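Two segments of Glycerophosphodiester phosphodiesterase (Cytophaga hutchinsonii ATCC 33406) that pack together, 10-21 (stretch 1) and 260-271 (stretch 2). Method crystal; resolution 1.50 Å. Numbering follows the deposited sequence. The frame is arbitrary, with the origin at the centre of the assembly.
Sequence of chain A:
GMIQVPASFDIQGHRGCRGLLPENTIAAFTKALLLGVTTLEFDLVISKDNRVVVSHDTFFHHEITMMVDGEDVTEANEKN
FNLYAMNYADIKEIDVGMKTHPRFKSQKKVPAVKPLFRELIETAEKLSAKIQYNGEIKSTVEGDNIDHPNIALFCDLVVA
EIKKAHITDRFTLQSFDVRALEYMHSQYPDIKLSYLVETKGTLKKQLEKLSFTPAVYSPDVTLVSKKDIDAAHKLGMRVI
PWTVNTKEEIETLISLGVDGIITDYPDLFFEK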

# COMPACT_ATOMS: atom_id res chain seq x y z
N ASP A 10 4.13 10.70 -9.88
CA ASP A 10 3.82 9.31 -9.53
C ASP A 10 2.34 9.16 -9.16
O ASP A 10 1.94 9.53 -8.06
N ILE A 11 1.54 8.66 -10.10
CA ILE A 11 0.13 8.34 -9.88
C ILE A 11 0.07 6.91 -9.30
O ILE A 11 0.37 5.97 -10.01
N GLN A 12 -0.31 6.80 -8.02
CA GLN A 12 -0.36 5.53 -7.31
C GLN A 12 -1.82 5.11 -7.10
O GLN A 12 -2.61 5.84 -6.49
N GLY A 13 -2.16 3.91 -7.54
CA GLY A 13 -3.47 3.33 -7.26
C GLY A 13 -3.49 2.69 -5.90
O GLY A 13 -2.80 1.70 -5.67
N HIS A 14 -4.23 3.30 -4.94
CA HIS A 14 -4.25 2.85 -3.54
C HIS A 14 -4.94 1.48 -3.46
O HIS A 14 -6.12 1.37 -3.86
N ARG A 15 -4.23 0.46 -3.01
CA ARG A 15 -4.77 -0.90 -3.01
C ARG A 15 -5.25 -1.30 -4.37
O ARG A 15 -6.26 -1.97 -4.55
N GLY A 16 -4.47 -0.86 -5.34
CA GLY A 16 -4.80 -1.03 -6.77
C GLY A 16 -5.78 0.07 -7.13
O GLY A 16 -5.45 1.02 -7.82
N CYS A 17 -7.01 -0.03 -6.66
CA CYS A 17 -7.99 1.02 -6.89
C CYS A 17 -9.23 0.76 -6.04
O CYS A 17 -10.31 0.52 -6.54
N ARG A 18 -9.08 0.87 -4.74
CA ARG A 18 -10.19 0.57 -3.79
C ARG A 18 -11.50 1.29 -4.06
O ARG A 18 -12.59 0.74 -3.82
N GLY A 19 -11.44 2.51 -4.57
CA GLY A 19 -12.69 3.22 -4.87
C GLY A 19 -13.50 2.55 -5.98
O GLY A 19 -14.73 2.74 -6.05
N LEU A 20 -12.83 1.81 -6.86
CA LEU A 20 -13.46 1.24 -8.04
C LEU A 20 -13.77 -0.23 -7.92
O LEU A 20 -14.78 -0.73 -8.45
N LEU A 21 -12.88 -0.97 -7.25
CA LEU A 21 -12.92 -2.43 -7.20
C LEU A 21 -12.45 -2.90 -5.83
O LEU A 21 -11.75 -2.15 -5.15
N GLY A 260 3.77 13.05 -6.23
CA GLY A 260 2.88 11.95 -6.52
C GLY A 260 1.66 12.04 -5.64
O GLY A 260 1.60 12.83 -4.72
N ILE A 261 0.76 11.11 -5.91
CA ILE A 261 -0.51 10.99 -5.17
C ILE A 261 -0.87 9.54 -5.04
O ILE A 261 -0.78 8.79 -6.00
N ILE A 262 -1.26 9.17 -3.81
CA ILE A 262 -1.88 7.88 -3.53
C ILE A 262 -3.39 8.14 -3.45
O ILE A 262 -3.84 8.86 -2.58
N THR A 263 -4.14 7.43 -4.29
CA THR A 263 -5.57 7.62 -4.38
C THR A 263 -6.38 6.36 -4.60
O THR A 263 -5.96 5.47 -5.33
N ASP A 264 -7.56 6.31 -3.97
CA ASP A 264 -8.51 5.22 -4.20
C ASP A 264 -9.15 5.28 -5.59
O ASP A 264 -9.76 4.31 -6.01
N TYR A 265 -9.10 6.46 -6.22
CA TYR A 265 -9.74 6.75 -7.50
C TYR A 265 -8.74 7.20 -8.55
O TYR A 265 -8.72 8.37 -9.02
N PRO A 266 -7.83 6.29 -8.97
CA PRO A 266 -6.81 6.67 -9.93
C PRO A 266 -7.40 7.10 -11.29
O PRO A 266 -6.75 7.82 -12.03
N ASP A 267 -8.63 6.69 -11.57
CA ASP A 267 -9.38 7.17 -12.73
C ASP A 267 -9.50 8.72 -12.81
O ASP A 267 -9.66 9.29 -13.91
N LEU A 268 -9.39 9.40 -11.67
CA LEU A 268 -9.41 10.87 -11.67
C LEU A 268 -8.37 11.46 -12.62
O LEU A 268 -8.59 12.50 -13.22
N PHE A 269 -7.24 10.78 -12.77
CA PHE A 269 -6.15 11.30 -13.55
C PHE A 269 -6.36 11.09 -15.04
O PHE A 269 -5.62 11.67 -15.81
N PHE A 270 -7.28 10.22 -15.43
CA PHE A 270 -7.48 9.84 -16.83
C PHE A 270 -8.86 10.29 -17.36
O PHE A 270 -9.13 10.17 -18.54
N GLU A 271 -9.66 10.89 -16.49
CA GLU A 271 -10.88 11.65 -16.85
C GLU A 271 -10.57 12.97 -17.58
O GLU A 271 -9.99 13.91 -17.02

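Strands 10-13 and 260-263 run parallel, and the backbone ladder between them fixes where each side chain must go. I11 and T263 lie on one face of this pair, D10, Q12 and I262 on the other.

On the first face I11 takes the m,t rotamer, which sets CG1 over the face of the F269 ring, 3.8 Å from the ring centroid, a CH-pi contact. Its CG2 lies 3.6 Å from F269 CD2, and CD1 extends to F270 CZ at 4.1 Å, so one isoleucine serves both aromatics. F269 (chi1 m) points toward stretch 1, whereas F270, also m, points sideways and only its ring end comes near. T263, chi1 t, uses OG1 to accept a hydrogen bond from Y265 N at 3.0 Å, tying down the chain as it leaves the strand.

On the opposite face Q12 is m,t; its NE2 donates to D10 OD2 at 2.9 Å, and its OE1 lies 3.4 Å from I262 CG1. I262, also m,t, sets CG2 3.4 Å from H14 CD2.

D264 is the polar hub. Its CB points sideways, but chi1 m brings the carboxylate to stretch 1. H14, chi1 t, points toward stretch 2 and donates from ND1 to D264 OD1 at 2.6 Å. R18, t,t,p, turns at chi3 so that NE reaches D264 OD1 and NH2 reaches D264 OD2, each at 2.9 Å, a two-pronged salt bridge met at the guanidinium edge.

G19 needs its bareness: an ideal CB would clash with Y265 CE1 and D264 O. Its CA instead sits over the Y265 ring, 3.8 Å from the centroid, and one water joins G19 O (2.7 Å) to Y265 OH (2.8 Å). L20, m,t, places CD2 3.9 Å from Y265 CD1, while C17 CB, with chi1 p, rests 3.7 Å from P266 CG.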

# COMPACT_ATOMS: atom_id res chain seq x y z
CB ASP A 10 4.72 8.87 -8.38
CG ASP A 10 4.63 7.41 -8.10
OD1 ASP A 10 3.85 6.70 -8.77
OD2 ASP A 10 5.37 6.97 -7.19
CB ILE A 11 -0.70 8.38 -11.19
CG1 ILE A 11 -0.70 9.79 -11.77
CG2 ILE A 11 -2.12 7.91 -10.96
CD1 ILE A 11 -1.16 9.85 -13.20
CB GLN A 12 0.33 5.54 -5.94
CG GLN A 12 1.75 6.04 -6.01
CD GLN A 12 2.64 5.46 -4.91
OE1 GLN A 12 2.16 4.69 -4.06
NE2 GLN A 12 3.91 5.81 -4.93
CB HIS A 14 -5.01 3.88 -2.67
CG HIS A 14 -4.97 3.64 -1.20
ND1 HIS A 14 -6.11 3.60 -0.41
CD2 HIS A 14 -3.92 3.46 -0.35
CE1 HIS A 14 -5.75 3.43 0.86
NE2 HIS A 14 -4.43 3.37 0.92
CB ARG A 15 -5.85 -1.09 -1.93
CG ARG A 15 -5.43 -0.51 -0.54
CD ARG A 15 -6.39 -0.76 0.60
NE ARG A 15 -6.01 0.11 1.71
CZ ARG A 15 -6.78 0.37 2.73
NH1 ARG A 15 -7.88 -0.34 2.98
NH2 ARG A 15 -6.39 1.30 3.57
CB CYS A 17 -8.38 1.19 -8.38
SG CYS A 17 -8.96 -0.30 -9.17
CB ARG A 18 -9.77 0.84 -2.34
CG ARG A 18 -10.90 0.78 -1.31
CD ARG A 18 -10.34 0.91 0.11
NE ARG A 18 -9.69 2.19 0.34
CZ ARG A 18 -9.52 2.77 1.53
NH1 ARG A 18 -9.89 2.15 2.63
NH2 ARG A 18 -8.98 3.98 1.60
CB LEU A 20 -12.53 1.42 -9.24
CG LEU A 20 -12.05 2.88 -9.50
CD1 LEU A 20 -11.11 2.95 -10.73
CD2 LEU A 20 -13.22 3.87 -9.61
CB LEU A 21 -12.02 -3.03 -8.27
CG LEU A 21 -12.59 -3.10 -9.71
CD1 LEU A 21 -11.48 -3.47 -10.68
CD2 LEU A 21 -13.71 -4.16 -9.75
CB ILE A 261 -1.67 11.69 -5.89
CG1 ILE A 261 -1.44 13.21 -5.82
CG2 ILE A 261 -3.10 11.30 -5.34
CD1 ILE A 261 -1.80 13.88 -4.50
CB ILE A 262 -1.26 7.24 -2.26
CG1 ILE A 262 0.24 6.95 -2.45
CG2 ILE A 262 -2.14 6.00 -1.77
CD1 ILE A 262 0.97 6.91 -1.14
CB THR A 263 -5.90 8.60 -5.56
OG1 THR A 263 -7.33 8.82 -5.65
CG2 THR A 263 -5.42 8.10 -6.94
CB ASP A 264 -9.61 5.24 -3.14
CG ASP A 264 -9.10 4.81 -1.80
OD1 ASP A 264 -8.38 3.77 -1.74
OD2 ASP A 264 -9.42 5.49 -0.80
CB TYR A 265 -10.83 7.81 -7.26
CG TYR A 265 -11.93 7.40 -6.34
CD1 TYR A 265 -13.00 6.63 -6.83
CD2 TYR A 265 -11.91 7.73 -5.03
CE1 TYR A 265 -14.04 6.26 -6.00
CE2 TYR A 265 -12.90 7.32 -4.17
CZ TYR A 265 -13.99 6.62 -4.67
OH TYR A 265 -14.97 6.24 -3.80
CB PRO A 266 -5.90 5.46 -10.00
CG PRO A 266 -6.75 4.30 -9.62
CD PRO A 266 -7.68 4.88 -8.54
CB ASP A 267 -10.76 6.49 -12.80
CG ASP A 267 -11.61 6.71 -11.58
OD1 ASP A 267 -11.11 6.61 -10.47
OD2 ASP A 267 -12.85 6.88 -11.74
CB LEU A 268 -9.21 11.43 -10.25
CG LEU A 268 -10.41 11.24 -9.29
CD1 LEU A 268 -10.08 11.49 -7.86
CD2 LEU A 268 -11.61 12.10 -9.70
CB PHE A 269 -4.83 10.64 -13.13
CG PHE A 269 -4.30 11.16 -11.83
CD1 PHE A 269 -3.56 12.31 -11.77
CD2 PHE A 269 -4.58 10.53 -10.64
CE1 PHE A 269 -3.05 12.78 -10.59
CE2 PHE A 269 -4.08 11.00 -9.46
CZ PHE A 269 -3.34 12.11 -9.41
CB PHE A 270 -7.27 8.33 -16.98
CG PHE A 270 -5.95 7.90 -16.44
CD1 PHE A 270 -4.78 8.13 -17.15
CD2 PHE A 270 -5.84 7.40 -15.16
CE1 PHE A 270 -3.53 7.79 -16.63
CE2 PHE A 270 -4.59 7.03 -14.64
CZ PHE A 270 -3.44 7.25 -15.36
CB GLU A 271 -11.73 11.93 -15.60
CG GLU A 271 -12.48 10.69 -15.12
CD GLU A 271 -12.99 10.79 -13.67
OE1 GLU A 271 -13.10 11.93 -13.16
OE2 GLU A 271 -13.28 9.73 -13.06
O HOH W 1 -16.51 4.03 -4.43